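PDB 3VRH: tRNA-5-methyluridine(54) 2-sulfurtransferase from Pyrococcus horikoshii, which catalyses the ATP-dependent 2-thiolation of 5-methyluridine at position 54 in the T loop of tRNAs, a modification that stabilises tRNA in thermophiles. Local coordinates for residues R36-R40 against Y41-T45; H106-I110 against K111-G115; Y197-E201 against R202-A206; N248-R251 against G252-K256. All coordinates share one frame; numbering follows the deposited sequence.

Contact 1 of 4, residues R36-R40 against Y41-T45; sequences RTIER and YKLLT
Over one face of the Tyr41 ring lies CB of Arg40, while at its edge, near the ring plane, sits the carbonyl oxygen of Thr37, 3.5 Å from Tyr41 CD2. The Arg40 and Tyr41 side chains run alongside each other in the same direction, the guanidinium plane 24° from the ring, and Tyr41 OH approaches the guanidinium obliquely. These residues close helix 23-40 in a Schellman motif. Lys42, at positive phi (51°), is its C-prime residue: Leu43 N reaches back to Ile38 O at 3.0 Å and Lys42 N to Glu39 O at 3.1 Å, the i to i+5 and i to i+3 bonds that define the motif. One residue before Lys42, Tyr41 N still makes the last i to i+4 bond here, to Thr37 O (3.2 Å). Thr37 OG1 turns elsewhere, to Glu198, with CG2 left to meet Tyr41 and Leu43. Beyond the reversal the chain heads for strand 49-53, and Leu43 and Leu44 settle on Val193. With chi1 at -63°, Ile38 sets CG2 opposite its own nitrogen, and that methyl touches Leu44 CB at 3.8 Å.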
loop_
_atom_site.group_PDB
_atom_site.type_symbol
_atom_site.label_atom_id
_atom_site.label_comp_id
_atom_site.label_asym_id
_atom_site.label_seq_id
_atom_site.Cartn_x
_atom_site.Cartn_y
_atom_site.Cartn_z
ATOM N N ARG A 36 17.680 -22.100 -1.390
ATOM C CA ARG A 36 17.686 -21.236 -2.576
ATOM C C ARG A 36 17.729 -19.759 -2.209
ATOM O O ARG A 36 18.441 -18.979 -2.839
ATOM C CB ARG A 36 16.481 -21.539 -3.465
ATOM C CG ARG A 36 16.592 -22.909 -4.147
ATOM C CD ARG A 36 15.252 -23.447 -4.677
ATOM N NE ARG A 36 15.413 -24.805 -5.207
ATOM C CZ ARG A 36 14.411 -25.646 -5.462
ATOM N NH1 ARG A 36 13.154 -25.276 -5.236
ATOM N NH2 ARG A 36 14.668 -26.862 -5.938
ATOM N N THR A 37 16.993 -19.390 -1.167
ATOM C CA THR A 37 16.969 -18.009 -0.698
ATOM C C THR A 37 18.303 -17.555 -0.148
ATOM O O THR A 37 18.760 -16.456 -0.462
ATOM C CB THR A 37 15.899 -17.792 0.388
ATOM O OG1 THR A 37 14.622 -18.142 -0.146
ATOM C CG2 THR A 37 15.876 -16.339 0.833
ATOM N N ILE A 38 18.929 -18.397 0.674
ATOM C CA ILE A 38 20.233 -18.080 1.225
ATOM C C ILE A 38 21.256 -17.863 0.102
ATOM O O ILE A 38 22.021 -16.903 0.119
ATOM C CB ILE A 38 20.711 -19.197 2.161
ATOM C CG1 ILE A 38 19.764 -19.313 3.359
ATOM C CG2 ILE A 38 22.156 -18.948 2.603
ATOM C CD1 ILE A 38 19.986 -20.572 4.180
ATOM N N GLU A 39 21.249 -18.767 -0.869
ATOM C CA GLU A 39 22.110 -18.681 -2.046
ATOM C C GLU A 39 21.887 -17.402 -2.854
ATOM O O GLU A 39 22.823 -16.649 -3.111
ATOM C CB GLU A 39 21.834 -19.883 -2.942
ATOM C CG GLU A 39 22.840 -20.117 -4.036
ATOM C CD GLU A 39 22.784 -21.552 -4.538
ATOM O OE1 GLU A 39 21.664 -22.028 -4.857
ATOM O OE2 GLU A 39 23.850 -22.210 -4.589
ATOM N N ARG A 40 20.644 -17.158 -3.252
ATOM C CA ARG A 40 20.339 -16.037 -4.133
ATOM C C ARG A 40 20.773 -14.696 -3.573
ATOM O O ARG A 40 21.269 -13.839 -4.313
ATOM C CB ARG A 40 18.846 -15.968 -4.406
ATOM C CG ARG A 40 18.318 -17.135 -5.178
ATOM C CD ARG A 40 16.838 -17.251 -4.972
ATOM N NE ARG A 40 16.169 -16.051 -5.449
ATOM C CZ ARG A 40 14.981 -16.075 -6.028
ATOM N NH1 ARG A 40 14.423 -14.951 -6.445
ATOM N NH2 ARG A 40 14.360 -17.236 -6.187
ATOM N N TYR A 41 20.562 -14.510 -2.272
ATOM C CA TYR A 41 20.852 -13.229 -1.651
ATOM C C TYR A 41 22.167 -13.238 -0.892
ATOM O O TYR A 41 22.505 -12.259 -0.227
ATOM C CB TYR A 41 19.690 -12.783 -0.754
ATOM C CG TYR A 41 18.418 -12.549 -1.534
ATOM C CD1 TYR A 41 18.273 -11.425 -2.342
ATOM C CD2 TYR A 41 17.370 -13.456 -1.482
ATOM C CE1 TYR A 41 17.118 -11.209 -3.074
ATOM C CE2 TYR A 41 16.201 -13.245 -2.205
ATOM C CZ TYR A 41 16.088 -12.125 -3.005
ATOM O OH TYR A 41 14.934 -11.911 -3.727
ATOM N N LYS A 42 22.909 -14.337 -1.013
ATOM C CA LYS A 42 24.209 -14.491 -0.347
ATOM C C LYS A 42 24.112 -14.159 1.151
ATOM O O LYS A 42 24.935 -13.400 1.691
ATOM C CB LYS A 42 25.264 -13.594 -1.012
ATOM C CG LYS A 42 25.184 -13.534 -2.525
ATOM C CD LYS A 42 25.951 -14.671 -3.157
ATOM C CE LYS A 42 27.209 -14.151 -3.853
ATOM N NZ LYS A 42 28.197 -15.239 -4.177
ATOM N N LEU A 43 23.101 -14.724 1.807
ATOM C CA LEU A 43 22.780 -14.374 3.185
ATOM C C LEU A 43 23.802 -14.931 4.140
ATOM O O LEU A 43 24.214 -14.249 5.073
ATOM C CB LEU A 43 21.404 -14.926 3.572
ATOM C CG LEU A 43 20.259 -14.374 2.731
ATOM C CD1 LEU A 43 18.939 -15.000 3.176
ATOM C CD2 LEU A 43 20.233 -12.862 2.856
ATOM N N LEU A 44 24.198 -16.178 3.891
ATOM C CA LEU A 44 24.990 -16.958 4.830
ATOM C C LEU A 44 25.993 -17.851 4.103
ATOM O O LEU A 44 25.770 -18.243 2.954
ATOM C CB LEU A 44 24.069 -17.856 5.670
ATOM C CG LEU A 44 23.053 -17.157 6.581
ATOM C CD1 LEU A 44 22.087 -18.158 7.194
ATOM C CD2 LEU A 44 23.787 -16.355 7.669
ATOM N N THR A 45 27.092 -18.170 4.778
ATOM C CA THR A 45 27.989 -19.221 4.316
ATOM C C THR A 45 28.179 -20.232 5.442
ATOM O O THR A 45 28.029 -19.906 6.624
ATOM C CB THR A 45 29.366 -18.678 3.873
ATOM O OG1 THR A 45 30.024 -18.049 4.982
ATOM C CG2 THR A 45 29.222 -17.677 2.753
#

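Contact 2 of 4, residues H106-I110 against K111-G115; sequences HIVRI and KEILG
Arg109 and Glu112 run alongside each other in a common direction, and their conformations show how a residue at the N-cap position can pair with one three places on. CB and CG of Arg109 already lie against the Glu112 carboxyl carbon; the bend at chi2 (-129°) then carries CD and the guanidinium along the Glu112 side chain to OE2. Glu112, extended beyond CG, offers OE2 on its syn side to Arg109 NH1 at 3.0 Å; the two flat groups are steeply inclined, 74° apart, and the N-H...O angle of the salt bridge is well short of straight. The other terminal nitrogen, NH2, forms a salt bridge with Glu91, so the guanidinium is shared between two carboxylates, which probably limits its rotation.

Ile113 takes the less common rotamer, with CG1 between its backbone nitrogen and carbonyl carbon (chi1 59°). This lays CG1 over Arg109 O at 3.4 Å and carries CD1 back to Val108 CG1 at 3.9 Å, where the two side chains meet nearly perpendicular. Ile110 sends CG2 to Leu114 CD1 (3.8 Å), and both residues also pack on Thr134 of helix 127-145. By this point the backbone has turned helical: Ile113 N bonds to Arg109 O at 3.2 Å and Leu114 N to Ile110 O at 2.8 Å.

Ile110 lies against Ile79, an ATP-binding residue. A parallel strand passing directly into a short helix, here strand 105-109 into helix 110-114, belongs to the alpha/beta architecture of the PP-loop ATPases.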
loop_
_atom_site.group_PDB
_atom_site.type_symbol
_atom_site.label_atom_id
_atom_site.label_comp_id
_atom_site.label_asym_id
_atom_site.label_seq_id
_atom_site.Cartn_x
_atom_site.Cartn_y
_atom_site.Cartn_z
ATOM N N HIS A 106 20.938 -19.816 24.551
ATOM C CA HIS A 106 21.326 -18.824 25.544
ATOM C C HIS A 106 20.084 -18.065 25.952
ATOM O O HIS A 106 19.203 -17.809 25.117
ATOM C CB HIS A 106 22.332 -17.856 24.944
ATOM C CG HIS A 106 23.467 -18.534 24.240
ATOM N ND1 HIS A 106 24.549 -19.060 24.913
ATOM C CD2 HIS A 106 23.690 -18.775 22.924
ATOM C CE1 HIS A 106 25.389 -19.595 24.043
ATOM N NE2 HIS A 106 24.890 -19.437 22.829
ATOM N N ILE A 107 20.004 -17.701 27.225
ATOM C CA ILE A 107 18.850 -16.955 27.690
ATOM C C ILE A 107 19.227 -15.651 28.372
ATOM O O ILE A 107 20.096 -15.627 29.255
ATOM C CB ILE A 107 17.984 -17.790 28.646
ATOM C CG1 ILE A 107 17.630 -19.129 27.999
ATOM C CG2 ILE A 107 16.719 -16.998 29.044
ATOM C CD1 ILE A 107 17.103 -20.167 28.967
ATOM N N VAL A 108 18.569 -14.576 27.934
ATOM C CA VAL A 108 18.615 -13.283 28.594
ATOM C C VAL A 108 17.238 -12.928 29.148
ATOM O O VAL A 108 16.246 -12.843 28.400
ATOM C CB VAL A 108 19.052 -12.169 27.625
ATOM C CG1 VAL A 108 19.025 -10.806 28.315
ATOM C CG2 VAL A 108 20.434 -12.461 27.078
ATOM N N ARG A 109 17.176 -12.715 30.455
ATOM C CA ARG A 109 15.938 -12.340 31.108
ATOM C C ARG A 109 15.940 -10.831 31.326
ATOM O O ARG A 109 16.706 -10.308 32.123
ATOM C CB ARG A 109 15.794 -13.082 32.428
ATOM C CG ARG A 109 15.882 -14.587 32.292
ATOM C CD ARG A 109 14.705 -15.253 32.970
ATOM N NE ARG A 109 14.703 -16.708 32.828
ATOM C CZ ARG A 109 14.720 -17.561 33.855
ATOM N NH1 ARG A 109 14.745 -17.104 35.103
ATOM N NH2 ARG A 109 14.719 -18.876 33.646
ATOM N N ILE A 110 15.088 -10.131 30.590
ATOM C CA ILE A 110 15.053 -8.675 30.632
ATOM C C ILE A 110 14.814 -8.151 32.045
ATOM O O ILE A 110 15.469 -7.204 32.475
ATOM C CB ILE A 110 13.990 -8.141 29.667
ATOM C CG1 ILE A 110 14.546 -8.156 28.235
ATOM C CG2 ILE A 110 13.539 -6.764 30.072
ATOM C CD1 ILE A 110 13.509 -7.752 27.169
ATOM N N LYS A 111 13.896 -8.793 32.762
ATOM C CA LYS A 111 13.543 -8.406 34.129
ATOM C C LYS A 111 14.724 -8.574 35.082
ATOM O O LYS A 111 14.880 -7.804 36.019
ATOM C CB LYS A 111 12.379 -9.259 34.630
ATOM C CG LYS A 111 11.378 -8.523 35.518
ATOM C CD LYS A 111 11.865 -8.353 36.942
ATOM C CE LYS A 111 10.760 -7.757 37.812
ATOM N NZ LYS A 111 9.438 -8.428 37.571
ATOM N N GLU A 112 15.550 -9.591 34.847
ATOM C CA GLU A 112 16.723 -9.809 35.685
ATOM C C GLU A 112 17.824 -8.762 35.474
ATOM O O GLU A 112 18.374 -8.230 36.425
ATOM C CB GLU A 112 17.245 -11.243 35.534
ATOM C CG GLU A 112 16.266 -12.263 36.105
ATOM C CD GLU A 112 16.744 -13.710 36.000
ATOM O OE1 GLU A 112 17.923 -13.963 35.644
ATOM O OE2 GLU A 112 15.918 -14.607 36.273
ATOM N N ILE A 113 18.121 -8.430 34.231
ATOM C CA ILE A 113 19.222 -7.518 33.971
ATOM C C ILE A 113 18.812 -6.043 34.011
ATOM O O ILE A 113 19.643 -5.177 34.262
ATOM C CB ILE A 113 19.878 -7.817 32.626
ATOM C CG1 ILE A 113 18.842 -7.702 31.512
ATOM C CG2 ILE A 113 20.534 -9.217 32.647
ATOM C CD1 ILE A 113 19.424 -7.395 30.170
ATOM N N LEU A 114 17.538 -5.758 33.762
ATOM C CA LEU A 114 17.075 -4.378 33.712
ATOM C C LEU A 114 16.201 -4.009 34.899
ATOM O O LEU A 114 15.933 -2.824 35.128
ATOM C CB LEU A 114 16.324 -4.114 32.403
ATOM C CG LEU A 114 17.168 -4.305 31.142
ATOM C CD1 LEU A 114 16.330 -4.168 29.878
ATOM C CD2 LEU A 114 18.344 -3.324 31.128
ATOM N N GLY A 115 15.752 -5.020 35.642
ATOM C CA GLY A 115 14.929 -4.819 36.832
ATOM C C GLY A 115 13.422 -4.792 36.598
ATOM O O GLY A 115 12.635 -4.833 37.547
#

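Contact 3 of 4, residues Y197-E201 against R202-A206; sequences YEVTE and REVVA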
loop_
_atom_site.group_PDB
_atom_site.type_symbol
_atom_site.label_atom_id
_atom_site.label_comp_id
_atom_site.label_asym_id
_atom_site.label_seq_id
_atom_site.Cartn_x
_atom_site.Cartn_y
_atom_site.Cartn_z
ATOM N N TYR A 197 12.573 -15.558 3.902
ATOM C CA TYR A 197 12.056 -14.482 3.049
ATOM C C TYR A 197 11.046 -14.907 1.989
ATOM O O TYR A 197 10.131 -14.152 1.682
ATOM C CB TYR A 197 13.207 -13.727 2.367
ATOM C CG TYR A 197 12.858 -12.304 1.967
ATOM C CD1 TYR A 197 12.734 -11.300 2.932
ATOM C CD2 TYR A 197 12.682 -11.956 0.625
ATOM C CE1 TYR A 197 12.410 -9.991 2.576
ATOM C CE2 TYR A 197 12.377 -10.649 0.253
ATOM C CZ TYR A 197 12.239 -9.663 1.232
ATOM O OH TYR A 197 11.927 -8.350 0.859
ATOM N N GLU A 198 11.204 -16.103 1.429
ATOM C CA GLU A 198 10.401 -16.482 0.266
ATOM C C GLU A 198 9.377 -17.571 0.533
ATOM O O GLU A 198 8.646 -17.984 -0.387
ATOM C CB GLU A 198 11.292 -16.876 -0.923
ATOM C CG GLU A 198 12.270 -15.780 -1.332
ATOM C CD GLU A 198 13.030 -16.129 -2.597
ATOM O OE1 GLU A 198 14.100 -16.764 -2.494
ATOM O OE2 GLU A 198 12.550 -15.776 -3.695
ATOM N N VAL A 199 9.324 -18.049 1.774
ATOM C CA VAL A 199 8.285 -19.000 2.147
ATOM C C VAL A 199 7.109 -18.228 2.754
ATOM O O VAL A 199 7.294 -17.154 3.333
ATOM C CB VAL A 199 8.784 -20.090 3.124
ATOM C CG1 VAL A 199 9.781 -20.998 2.450
ATOM C CG2 VAL A 199 9.384 -19.449 4.381
ATOM N N THR A 200 5.905 -18.769 2.614
ATOM C CA THR A 200 4.716 -18.098 3.110
ATOM C C THR A 200 4.466 -18.493 4.563
ATOM O O THR A 200 5.023 -19.476 5.055
ATOM C CB THR A 200 3.476 -18.465 2.276
ATOM O OG1 THR A 200 3.171 -19.850 2.479
ATOM C CG2 THR A 200 3.710 -18.193 0.771
ATOM N N GLU A 201 3.629 -17.724 5.246
ATOM C CA GLU A 201 3.306 -18.005 6.630
ATOM C C GLU A 201 2.592 -19.346 6.738
ATOM O O GLU A 201 2.808 -20.115 7.672
ATOM C CB GLU A 201 2.466 -16.882 7.253
ATOM C CG GLU A 201 2.187 -17.142 8.735
ATOM C CD GLU A 201 1.833 -15.902 9.521
ATOM O OE1 GLU A 201 1.622 -14.826 8.917
ATOM O OE2 GLU A 201 1.774 -16.005 10.757
ATOM N N ARG A 202 1.755 -19.619 5.752
ATOM C CA ARG A 202 1.046 -20.884 5.655
ATOM C C ARG A 202 2.028 -22.068 5.512
ATOM O O ARG A 202 1.849 -23.124 6.132
ATOM C CB ARG A 202 0.120 -20.779 4.453
ATOM C CG ARG A 202 -0.600 -22.004 4.053
ATOM C CD ARG A 202 -1.112 -21.798 2.621
ATOM N NE ARG A 202 -1.706 -23.026 2.137
ATOM C CZ ARG A 202 -1.273 -23.714 1.086
ATOM N NH1 ARG A 202 -0.249 -23.271 0.371
ATOM N NH2 ARG A 202 -1.900 -24.833 0.736
ATOM N N GLU A 203 3.079 -21.887 4.715
ATOM C CA GLU A 203 4.101 -22.940 4.583
ATOM C C GLU A 203 4.886 -23.126 5.891
ATOM O O GLU A 203 5.218 -24.237 6.265
ATOM C CB GLU A 203 5.034 -22.641 3.410
ATOM C CG GLU A 203 4.311 -22.752 2.088
ATOM C CD GLU A 203 5.126 -22.278 0.917
ATOM O OE1 GLU A 203 5.989 -21.391 1.088
ATOM O OE2 GLU A 203 4.884 -22.796 -0.190
ATOM N N VAL A 204 5.152 -22.026 6.591
ATOM C CA VAL A 204 5.815 -22.100 7.887
ATOM C C VAL A 204 4.983 -22.898 8.883
ATOM O O VAL A 204 5.493 -23.841 9.514
ATOM C CB VAL A 204 6.150 -20.714 8.452
ATOM C CG1 VAL A 204 6.699 -20.832 9.862
ATOM C CG2 VAL A 204 7.146 -19.993 7.538
ATOM N N VAL A 205 3.707 -22.540 9.018
ATOM C CA VAL A 205 2.801 -23.329 9.850
ATOM C C VAL A 205 2.853 -24.811 9.476
ATOM O O VAL A 205 3.046 -25.673 10.345
ATOM C CB VAL A 205 1.338 -22.829 9.777
ATOM C CG1 VAL A 205 0.392 -23.850 10.440
ATOM C CG2 VAL A 205 1.211 -21.469 10.451
ATOM N N ALA A 206 2.721 -25.111 8.190
ATOM C CA ALA A 206 2.742 -26.504 7.760
ATOM C C ALA A 206 4.073 -27.215 8.074
ATOM O O ALA A 206 4.107 -28.408 8.391
ATOM C CB ALA A 206 2.388 -26.611 6.277
HETATM O O HOH W 1 7.019 -19.832 -1.072
HETATM O O HOH W 2 1.149 -20.551 0.669
#
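Thr200 and Glu203 meet through two reciprocal bonds. Glu203 N donates to Thr200 OG1 at 3.0 Å, and Thr200 N donates almost straight to Glu203 OE1, also at 3.0 Å, reaching the carboxylate on its anti side and 32° out of its plane. Chi1 of 67° places Thr200 OG1 between its own nitrogen and carbonyl carbon, within reach of Glu203 N and 3.1 Å from Glu203 CG. Next to this pair in sequence, Val199 CG2 and Val204 CG2 touch at 3.9 Å.

This is a capping box, with Thr200 as N-cap, and it starts helix 201-211, within the PP-loop family region; Val204 N to Thr200 O and Val205 N to Glu201 O carry on the helical pattern.

Two waters widen the shell. One donates both to Glu203 OE1 (2.9 Å) and to Glu198 O (2.6 Å), tying the carboxylate to the incoming loop; the other bonds to Thr200 OG1 and accepts from Arg202 NH1 in the guanidinium plane. Farther out, Tyr29 holds Glu203 OE2, while Arg202 NH2 reaches the carbonyl oxygen of Lys13. Glu201 N is bound by the Asp158 carboxylate, and the Glu201 side chain extends away from the box to salt bridges with Lys58 and Lys232, about 7 Å from the bound bicine.

Contact 4 of 4, residues N248-R251 against G252-K256; sequences NFVR and GYLKK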
loop_
_atom_site.group_PDB
_atom_site.type_symbol
_atom_site.label_atom_id
_atom_site.label_comp_id
_atom_site.label_asym_id
_atom_site.label_seq_id
_atom_site.Cartn_x
_atom_site.Cartn_y
_atom_site.Cartn_z
ATOM N N ASN A 248 4.242 -10.503 -5.886
ATOM C CA ASN A 248 4.401 -9.420 -6.850
ATOM C C ASN A 248 4.716 -8.093 -6.153
ATOM O O ASN A 248 5.600 -7.352 -6.572
ATOM C CB ASN A 248 3.137 -9.327 -7.717
ATOM C CG ASN A 248 3.231 -8.260 -8.784
ATOM O OD1 ASN A 248 4.144 -8.261 -9.608
ATOM N ND2 ASN A 248 2.274 -7.349 -8.781
ATOM N N PHE A 249 3.998 -7.828 -5.065
ATOM C CA PHE A 249 4.233 -6.650 -4.230
ATOM C C PHE A 249 5.667 -6.575 -3.712
ATOM O O PHE A 249 6.321 -5.522 -3.805
ATOM C CB PHE A 249 3.253 -6.683 -3.053
ATOM C CG PHE A 249 3.275 -5.455 -2.192
ATOM C CD1 PHE A 249 3.414 -4.184 -2.759
ATOM C CD2 PHE A 249 3.111 -5.562 -0.804
ATOM C CE1 PHE A 249 3.400 -3.060 -1.965
ATOM C CE2 PHE A 249 3.105 -4.417 0.006
ATOM C CZ PHE A 249 3.241 -3.171 -0.584
ATOM N N VAL A 250 6.166 -7.686 -3.161
ATOM C CA VAL A 250 7.506 -7.679 -2.567
ATOM C C VAL A 250 8.575 -7.564 -3.645
ATOM O O VAL A 250 9.554 -6.851 -3.482
ATOM C CB VAL A 250 7.756 -8.927 -1.697
ATOM C CG1 VAL A 250 9.231 -9.045 -1.327
ATOM C CG2 VAL A 250 6.873 -8.888 -0.445
ATOM N N ARG A 251 8.375 -8.276 -4.749
ATOM C CA ARG A 251 9.296 -8.220 -5.881
ATOM C C ARG A 251 9.389 -6.790 -6.392
ATOM O O ARG A 251 10.487 -6.248 -6.571
ATOM C CB ARG A 251 8.814 -9.167 -6.985
ATOM C CG ARG A 251 9.580 -9.093 -8.313
ATOM C CD ARG A 251 8.885 -9.970 -9.391
ATOM N NE ARG A 251 9.542 -9.888 -10.689
ATOM C CZ ARG A 251 9.021 -10.324 -11.839
ATOM N NH1 ARG A 251 9.713 -10.194 -12.970
ATOM N NH2 ARG A 251 7.808 -10.876 -11.873
ATOM N N GLY A 252 8.239 -6.157 -6.582
ATOM C CA GLY A 252 8.243 -4.779 -7.027
ATOM C C GLY A 252 8.993 -3.915 -6.034
ATOM O O GLY A 252 9.760 -3.047 -6.416
ATOM N N TYR A 253 8.779 -4.166 -4.751
ATOM C CA TYR A 253 9.421 -3.375 -3.703
ATOM C C TYR A 253 10.952 -3.441 -3.750
ATOM O O TYR A 253 11.637 -2.423 -3.553
ATOM C CB TYR A 253 8.951 -3.813 -2.311
ATOM C CG TYR A 253 9.845 -3.271 -1.218
ATOM C CD1 TYR A 253 9.847 -1.920 -0.909
ATOM C CD2 TYR A 253 10.698 -4.108 -0.513
ATOM C CE1 TYR A 253 10.669 -1.412 0.073
ATOM C CE2 TYR A 253 11.508 -3.621 0.476
ATOM C CZ TYR A 253 11.495 -2.273 0.767
ATOM O OH TYR A 253 12.322 -1.788 1.757
ATOM N N LEU A 254 11.473 -4.651 -3.958
ATOM C CA LEU A 254 12.909 -4.874 -3.987
ATOM C C LEU A 254 13.551 -4.054 -5.091
ATOM O O LEU A 254 14.646 -3.517 -4.924
ATOM C CB LEU A 254 13.216 -6.368 -4.183
ATOM C CG LEU A 254 12.946 -7.221 -2.935
ATOM C CD1 LEU A 254 13.546 -8.594 -3.094
ATOM C CD2 LEU A 254 13.510 -6.540 -1.687
ATOM N N LYS A 255 12.833 -3.938 -6.203
ATOM C CA LYS A 255 13.302 -3.203 -7.374
ATOM C C LYS A 255 13.295 -1.685 -7.183
ATOM O O LYS A 255 14.068 -0.969 -7.817
ATOM C CB LYS A 255 12.483 -3.614 -8.604
ATOM C CG LYS A 255 12.515 -5.133 -8.858
ATOM C CD LYS A 255 11.779 -5.573 -10.127
ATOM C CE LYS A 255 12.700 -5.536 -11.343
ATOM N NZ LYS A 255 13.161 -4.136 -11.639
ATOM N N LYS A 256 12.440 -1.199 -6.288
ATOM C CA LYS A 256 12.228 0.244 -6.146
ATOM C C LYS A 256 12.754 0.772 -4.830
ATOM O O LYS A 256 12.715 1.978 -4.595
ATOM C CB LYS A 256 10.738 0.587 -6.246
ATOM C CG LYS A 256 10.070 0.200 -7.551
ATOM C CD LYS A 256 10.866 0.716 -8.741
ATOM C CE LYS A 256 10.058 0.630 -10.020
ATOM N NZ LYS A 256 10.857 1.203 -11.123
#
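Gly252 N makes the shortest bond here, to Asn248 O at 2.9 Å, with an N-H...O angle of 165°. The same i to i+4 pattern follows from Tyr253 N to Phe249 O and from Leu254 N to Val250 O, both 3.0 Å, and then slackens to a weak 3.3 Å bond from Lys255 N to Arg251 O as helix 245-256 nears its end.

Side chains meet mainly through backbone carbonyls. Val250 O lies 3.3 Å from Tyr253 CB, at the edge of the ring and near its plane, and it also has Leu254 CG at 3.5 Å. Tyr253 CG is anti to its backbone nitrogen (chi1 165°), an orientation that leads the phenol away from the preceding turn toward Leu176, whose carbonyl oxygen bonds to the hydroxyl. Lys255 lays CG against Arg251 O at 3.3 Å, then bends at chi3 and chi4. Between Val250 CG1 and Leu254 CG there is a loose apolar contact of 4.4 Å.

Phe249 faces another way: it packs on Leu164 and Ile168 of helix 157-169, and its ring meets Trp171 of the second subunit with planes about 15° apart, putting this helix at the dimer interface. Along the exposed side Arg251 and Lys255 keep their charged atoms apart, Arg251 NE and Lys255 NZ being 6.9 Å from each other. Within this stretch cohesion thus comes from main-chain bonds, while the aromatic side chains are committed to neighbouring elements and to the partner subunit.

All four contacts are partly buried, yet each treats a different portion of a helix: contact 1 its end, contacts 2 and 3 its beginning, contact 4 the closing turns. Contact 3 lies deepest, its centre about 13 Å from the chain's centre, and contact 4 farthest out, at about 21 Å, where it alone reaches the second subunit. Contact 3 joins contact 1 through the Thr37-Glu198 hydrogen bond and contact 4 through Tyr197 lying on Val250 and Leu254; Tyr41 OH also touches Leu254. Contact 2 stands apart, about 15 Å from contact 1 between nearest atoms, at edge strand 105-109. Charge pairing across the segments marks contact 2, side-chain capping with bridging waters contact 3, backbone bonding contacts 1 and 4.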